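Local coordinates for C2 domain protein (Ramazzottius varieornatus, PDB 7DF2), which binds calcium ions through the loops of a C2-type beta-sandwich and is probably secreted, its wider role in tardigrades being unsettled, at residues A[41-52]-A[106-117]. Numbering follows the deposited sequence.
Sequences FRIEMNVVRLDT and DVVEIDKTISRD. With GLC (alpha-D-glucopyranose), chain B.
Strand 41-51 runs antiparallel to strand 107-117, from Arg-42 beside Asp-117 to Asp-51 beside Val-107, their axes 169° apart, in the four-stranded sheet of the C2 beta-sandwich. A G1 beta bulge interrupts the ladder where Asp-111 and Lys-112 both face Val-47; within it Val-48 O accepts from the N of both Ile-110 and Asp-111, which approach from one face of its carbonyl plane.

Near the start of strand 41-51, Arg-42 lies alongside Asp-117 and makes a side-on, two-pronged salt bridge. Arg-42 NE meets Asp-117 OD1 at 2.7 Å and its NH1 meets Asp-117 OD2 at 3.0 Å, both oxygens lying almost in the guanidinium plane. A bend at chi3 (-66°) turns that edge to the carboxylate, whose OD2 also pairs with Arg-197. A leucine in place of Arg-42 would remove both bonds and would probably leave the Asp-117 carboxylate relying more on Arg-197 and freer to turn.

Asn-46 braces the bulge from strand 41-51: its ND2 donates to Asp-111 OD1 (2.9 Å) nearly in the amide plane and to Lys-112 O (3.2 Å) from above the carbonyl plane, while Arg-185 holds its OD1. Toward the sandwich interior, Ile-110 CD1 touches both Val-47 CG1 and Leu-50 CB, 3.8 Å from each. Met-45 meets Ile-114 CG1 through CB alone; its extended chain then leads away to Ala-74 and Ile-76 of the facing sheet.

At the glycan pocket, Arg-49 and Glu-109 run side by side toward the bound glucose. In the conformer described, one of two deposited, Arg-49 NH1 is salt-bridged to Glu-169 and makes a weak bond to glucose O4. Glu-109 grips two neighbouring hydroxyls: glucose O4 donates to Glu-109 OE1 (2.8 Å) and glucose O3 to Glu-109 OE2 (2.7 Å). A water donating to both Val-48 O and Glu-109 OE1 ties the carboxylate back to the bulge.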
loop_
_atom_site.group_PDB
_atom_site.type_symbol
_atom_site.label_atom_id
_atom_site.label_comp_id
_atom_site.label_asym_id
_atom_site.label_seq_id
_atom_site.Cartn_x
_atom_site.Cartn_y
_atom_site.Cartn_z
ATOM N N PHE A 41 10.302 7.560 13.543
ATOM C CA PHE A 41 10.087 6.132 13.397
ATOM C C PHE A 41 9.972 5.783 11.918
ATOM O O PHE A 41 9.797 6.650 11.058
ATOM C CB PHE A 41 8.852 5.651 14.186
ATOM C CG PHE A 41 7.594 6.449 13.934
ATOM C CD1 PHE A 41 7.365 7.645 14.604
ATOM C CD2 PHE A 41 6.633 5.990 13.044
ATOM C CE1 PHE A 41 6.201 8.378 14.390
ATOM C CE2 PHE A 41 5.468 6.714 12.821
ATOM C CZ PHE A 41 5.249 7.910 13.492
ATOM N N ARG A 42 10.121 4.496 11.640
ATOM C CA ARG A 42 10.138 3.962 10.288
ATOM C C ARG A 42 8.970 3.005 10.160
ATOM O O ARG A 42 8.661 2.276 11.105
ATOM C CB ARG A 42 11.462 3.238 10.012
ATOM C CG ARG A 42 11.569 2.575 8.633
ATOM C CD ARG A 42 13.056 2.359 8.315
ATOM N NE ARG A 42 13.741 3.640 8.164
ATOM C CZ ARG A 42 15.049 3.812 8.291
ATOM N NH1 ARG A 42 15.577 5.021 8.129
ATOM N NH2 ARG A 42 15.828 2.774 8.573
ATOM N N ILE A 43 8.293 3.044 9.016
ATOM C CA ILE A 43 7.188 2.145 8.708
ATOM C C ILE A 43 7.595 1.291 7.521
ATOM O O ILE A 43 8.015 1.827 6.492
ATOM C CB ILE A 43 5.895 2.915 8.380
ATOM C CG1 ILE A 43 5.519 3.846 9.531
ATOM C CG2 ILE A 43 4.744 1.945 8.057
ATOM C CD1 ILE A 43 5.861 5.275 9.254
ATOM N N GLU A 44 7.456 -0.025 7.660
ATOM C CA GLU A 44 7.667 -0.961 6.561
ATOM C C GLU A 44 6.323 -1.522 6.141
ATOM O O GLU A 44 5.505 -1.893 6.992
ATOM C CB GLU A 44 8.617 -2.093 6.962
ATOM C CG GLU A 44 9.986 -1.588 7.402
ATOM C CD GLU A 44 10.938 -2.723 7.737
ATOM O OE1 GLU A 44 10.525 -3.907 7.670
ATOM O OE2 GLU A 44 12.096 -2.430 8.082
ATOM N N MET A 45 6.087 -1.553 4.832
ATOM C CA MET A 45 4.850 -2.062 4.256
ATOM C C MET A 45 5.195 -3.219 3.334
ATOM O O MET A 45 5.907 -3.036 2.339
ATOM C CB MET A 45 4.118 -0.959 3.497
ATOM C CG MET A 45 2.951 -1.427 2.630
ATOM S SD MET A 45 2.279 0.023 1.776
ATOM C CE MET A 45 1.093 -0.765 0.678
ATOM N N ASN A 46 4.717 -4.408 3.681
ATOM C CA ASN A 46 4.972 -5.629 2.925
ATOM C C ASN A 46 3.704 -5.976 2.156
ATOM O O ASN A 46 2.663 -6.259 2.764
ATOM C CB ASN A 46 5.367 -6.750 3.883
ATOM C CG ASN A 46 5.628 -8.087 3.204
ATOM O OD1 ASN A 46 5.293 -9.135 3.770
ATOM N ND2 ASN A 46 6.297 -8.077 2.049
ATOM N N VAL A 47 3.780 -5.932 0.831
ATOM C CA VAL A 47 2.663 -6.334 -0.017
ATOM C C VAL A 47 2.842 -7.817 -0.312
ATOM O O VAL A 47 3.744 -8.213 -1.053
ATOM C CB VAL A 47 2.595 -5.493 -1.294
ATOM C CG1 VAL A 47 1.489 -6.015 -2.223
ATOM C CG2 VAL A 47 2.349 -4.040 -0.911
ATOM N N VAL A 48 1.990 -8.643 0.297
ATOM C CA VAL A 48 2.195 -10.084 0.274
ATOM C C VAL A 48 1.691 -10.679 -1.032
ATOM O O VAL A 48 2.433 -11.349 -1.759
ATOM C CB VAL A 48 1.505 -10.738 1.486
ATOM C CG1 VAL A 48 1.687 -12.251 1.442
ATOM C CG2 VAL A 48 2.064 -10.128 2.793
ATOM N N ARG A 49 0.426 -10.425 -1.355
ATOM C CA ARG A 49 -0.149 -10.944 -2.587
ATOM C C ARG A 49 -1.410 -10.158 -2.898
ATOM O O ARG A 49 -1.948 -9.444 -2.049
ATOM C CB ARG A 49 -0.442 -12.443 -2.475
ATOM C CG ARG A 49 -1.445 -12.783 -1.403
ATOM C CD ARG A 49 -1.698 -14.290 -1.375
ATOM N NE ARG A 49 -2.758 -14.571 -0.419
ATOM C CZ ARG A 49 -2.590 -14.579 0.897
ATOM N NH1 ARG A 49 -1.388 -14.338 1.422
ATOM N NH2 ARG A 49 -3.625 -14.830 1.689
ATOM N N LEU A 50 -1.870 -10.298 -4.139
ATOM C CA LEU A 50 -3.021 -9.562 -4.649
ATOM C C LEU A 50 -3.930 -10.561 -5.341
ATOM O O LEU A 50 -3.491 -11.254 -6.265
ATOM C CB LEU A 50 -2.550 -8.470 -5.622
ATOM C CG LEU A 50 -3.351 -7.290 -6.198
ATOM C CD1 LEU A 50 -4.765 -7.634 -6.459
ATOM C CD2 LEU A 50 -3.238 -6.016 -5.349
ATOM N N ASP A 51 -5.192 -10.629 -4.906
ATOM C CA ASP A 51 -6.197 -11.486 -5.539
ATOM C C ASP A 51 -7.084 -10.588 -6.392
ATOM O O ASP A 51 -7.978 -9.920 -5.874
ATOM C CB ASP A 51 -7.009 -12.248 -4.493
ATOM C CG ASP A 51 -8.016 -13.228 -5.128
ATOM O OD1 ASP A 51 -7.997 -13.426 -6.370
ATOM O OD2 ASP A 51 -8.828 -13.794 -4.374
ATOM N N THR A 52 -6.809 -10.548 -7.698
ATOM C CA THR A 52 -7.645 -9.785 -8.621
ATOM C C THR A 52 -8.954 -10.494 -8.935
ATOM O O THR A 52 -9.868 -9.866 -9.490
ATOM C CB THR A 52 -6.930 -9.558 -9.945
ATOM O OG1 THR A 52 -6.814 -10.819 -10.619
ATOM C CG2 THR A 52 -5.530 -8.958 -9.747
ATOM N N ASP A 106 -4.734 -15.275 -11.295
ATOM C CA ASP A 106 -5.629 -14.345 -10.612
ATOM C C ASP A 106 -5.077 -13.931 -9.252
ATOM O O ASP A 106 -5.265 -12.785 -8.825
ATOM C CB ASP A 106 -7.007 -14.966 -10.439
ATOM C CG ASP A 106 -7.759 -15.094 -11.746
ATOM O OD1 ASP A 106 -7.263 -14.599 -12.785
ATOM O OD2 ASP A 106 -8.853 -15.690 -11.722
ATOM N N VAL A 107 -4.411 -14.847 -8.551
ATOM C CA VAL A 107 -3.718 -14.526 -7.305
ATOM C C VAL A 107 -2.253 -14.303 -7.643
ATOM O O VAL A 107 -1.556 -15.230 -8.075
ATOM C CB VAL A 107 -3.881 -15.625 -6.250
ATOM C CG1 VAL A 107 -3.049 -15.278 -5.003
ATOM C CG2 VAL A 107 -5.343 -15.781 -5.876
ATOM N N VAL A 108 -1.796 -13.068 -7.461
ATOM C CA VAL A 108 -0.436 -12.667 -7.793
ATOM C C VAL A 108 0.375 -12.681 -6.506
ATOM O O VAL A 108 0.109 -11.887 -5.599
ATOM C CB VAL A 108 -0.400 -11.274 -8.443
ATOM C CG1 VAL A 108 1.027 -10.911 -8.837
ATOM C CG2 VAL A 108 -1.346 -11.185 -9.645
ATOM N N GLU A 109 1.367 -13.564 -6.427
ATOM C CA GLU A 109 2.277 -13.583 -5.287
ATOM C C GLU A 109 3.337 -12.512 -5.475
ATOM O O GLU A 109 3.987 -12.462 -6.520
ATOM C CB GLU A 109 2.920 -14.956 -5.150
ATOM C CG GLU A 109 1.890 -16.061 -4.949
ATOM C CD GLU A 109 1.293 -16.041 -3.556
ATOM O OE1 GLU A 109 1.927 -15.476 -2.635
ATOM O OE2 GLU A 109 0.191 -16.593 -3.372
ATOM N N ILE A 110 3.512 -11.659 -4.463
ATOM C CA ILE A 110 4.279 -10.427 -4.641
ATOM C C ILE A 110 5.464 -10.373 -3.686
ATOM O O ILE A 110 6.613 -10.325 -4.133
ATOM C CB ILE A 110 3.368 -9.195 -4.462
ATOM C CG1 ILE A 110 2.270 -9.187 -5.540
ATOM C CG2 ILE A 110 4.157 -7.896 -4.553
ATOM C CD1 ILE A 110 1.193 -8.198 -5.271
ATOM N N ASP A 111 5.190 -10.356 -2.380
ATOM C CA ASP A 111 6.193 -10.241 -1.303
ATOM C C ASP A 111 7.281 -9.217 -1.615
ATOM O O ASP A 111 8.479 -9.509 -1.581
ATOM C CB ASP A 111 6.825 -11.595 -0.952
ATOM C CG ASP A 111 7.632 -11.535 0.375
ATOM O OD1 ASP A 111 7.275 -10.703 1.243
ATOM O OD2 ASP A 111 8.622 -12.302 0.569
ATOM N N LYS A 112 6.853 -7.988 -1.892
ATOM C CA LYS A 112 7.777 -6.860 -1.974
ATOM C C LYS A 112 7.498 -5.897 -0.826
ATOM O O LYS A 112 6.398 -5.860 -0.265
ATOM C CB LYS A 112 7.662 -6.115 -3.318
ATOM C CG LYS A 112 7.713 -6.989 -4.569
ATOM C CD LYS A 112 9.067 -7.688 -4.744
ATOM C CE LYS A 112 9.258 -8.246 -6.174
ATOM N NZ LYS A 112 10.458 -9.142 -6.228
ATOM N N THR A 113 8.506 -5.091 -0.483
ATOM C CA THR A 113 8.414 -4.264 0.715
ATOM C C THR A 113 8.949 -2.869 0.427
ATOM O O THR A 113 9.966 -2.727 -0.261
ATOM C CB THR A 113 9.202 -4.910 1.868
ATOM O OG1 THR A 113 8.657 -6.204 2.129
ATOM C CG2 THR A 113 9.117 -4.072 3.139
ATOM N N ILE A 114 8.250 -1.845 0.938
ATOM C CA ILE A 114 8.711 -0.464 0.860
ATOM C C ILE A 114 8.712 0.115 2.270
ATOM O O ILE A 114 8.109 -0.436 3.195
ATOM C CB ILE A 114 7.854 0.402 -0.093
ATOM C CG1 ILE A 114 6.400 0.445 0.359
ATOM C CG2 ILE A 114 7.931 -0.137 -1.538
ATOM C CD1 ILE A 114 5.559 1.443 -0.460
ATOM N N SER A 115 9.444 1.217 2.451
ATOM C CA SER A 115 9.431 1.845 3.765
ATOM C C SER A 115 9.470 3.363 3.648
ATOM O O SER A 115 9.851 3.935 2.620
ATOM C CB SER A 115 10.581 1.358 4.662
ATOM O OG SER A 115 11.829 1.775 4.150
ATOM N N ARG A 116 9.048 4.008 4.735
ATOM C CA ARG A 116 8.993 5.456 4.818
ATOM C C ARG A 116 9.103 5.856 6.277
ATOM O O ARG A 116 8.636 5.137 7.165
ATOM C CB ARG A 116 7.691 6.002 4.217
ATOM C CG ARG A 116 7.646 7.530 4.162
ATOM C CD ARG A 116 6.330 8.041 3.575
ATOM N NE ARG A 116 6.339 9.498 3.495
ATOM C CZ ARG A 116 5.320 10.233 3.054
ATOM N NH1 ARG A 116 4.200 9.646 2.641
ATOM N NH2 ARG A 116 5.418 11.557 3.028
ATOM N N ASP A 117 9.709 7.018 6.518
ATOM C CA ASP A 117 9.953 7.490 7.872
ATOM C C ASP A 117 9.062 8.672 8.218
ATOM O O ASP A 117 8.666 9.457 7.350
ATOM C CB ASP A 117 11.408 7.925 8.063
ATOM C CG ASP A 117 12.397 6.834 7.744
ATOM O OD1 ASP A 117 11.992 5.660 7.685
ATOM O OD2 ASP A 117 13.584 7.158 7.566
HETATM C C1 GLC B . 2.680 -19.363 1.106
HETATM C C2 GLC B . 1.511 -19.435 0.115
HETATM C C3 GLC B . 1.158 -18.062 -0.471
HETATM C C4 GLC B . 1.137 -16.982 0.613
HETATM C C5 GLC B . 2.323 -17.138 1.563
HETATM C C6 GLC B . 2.295 -16.098 2.676
HETATM O O2 GLC B . 1.765 -20.359 -0.924
HETATM O O3 GLC B . -0.108 -18.120 -1.105
HETATM O O4 GLC B . 1.137 -15.681 0.044
HETATM O O5 GLC B . 2.320 -18.447 2.106
HETATM O O6 GLC B . 3.606 -15.610 2.848
HETATM O O HOH W 1 4.022 -13.939 -1.231
#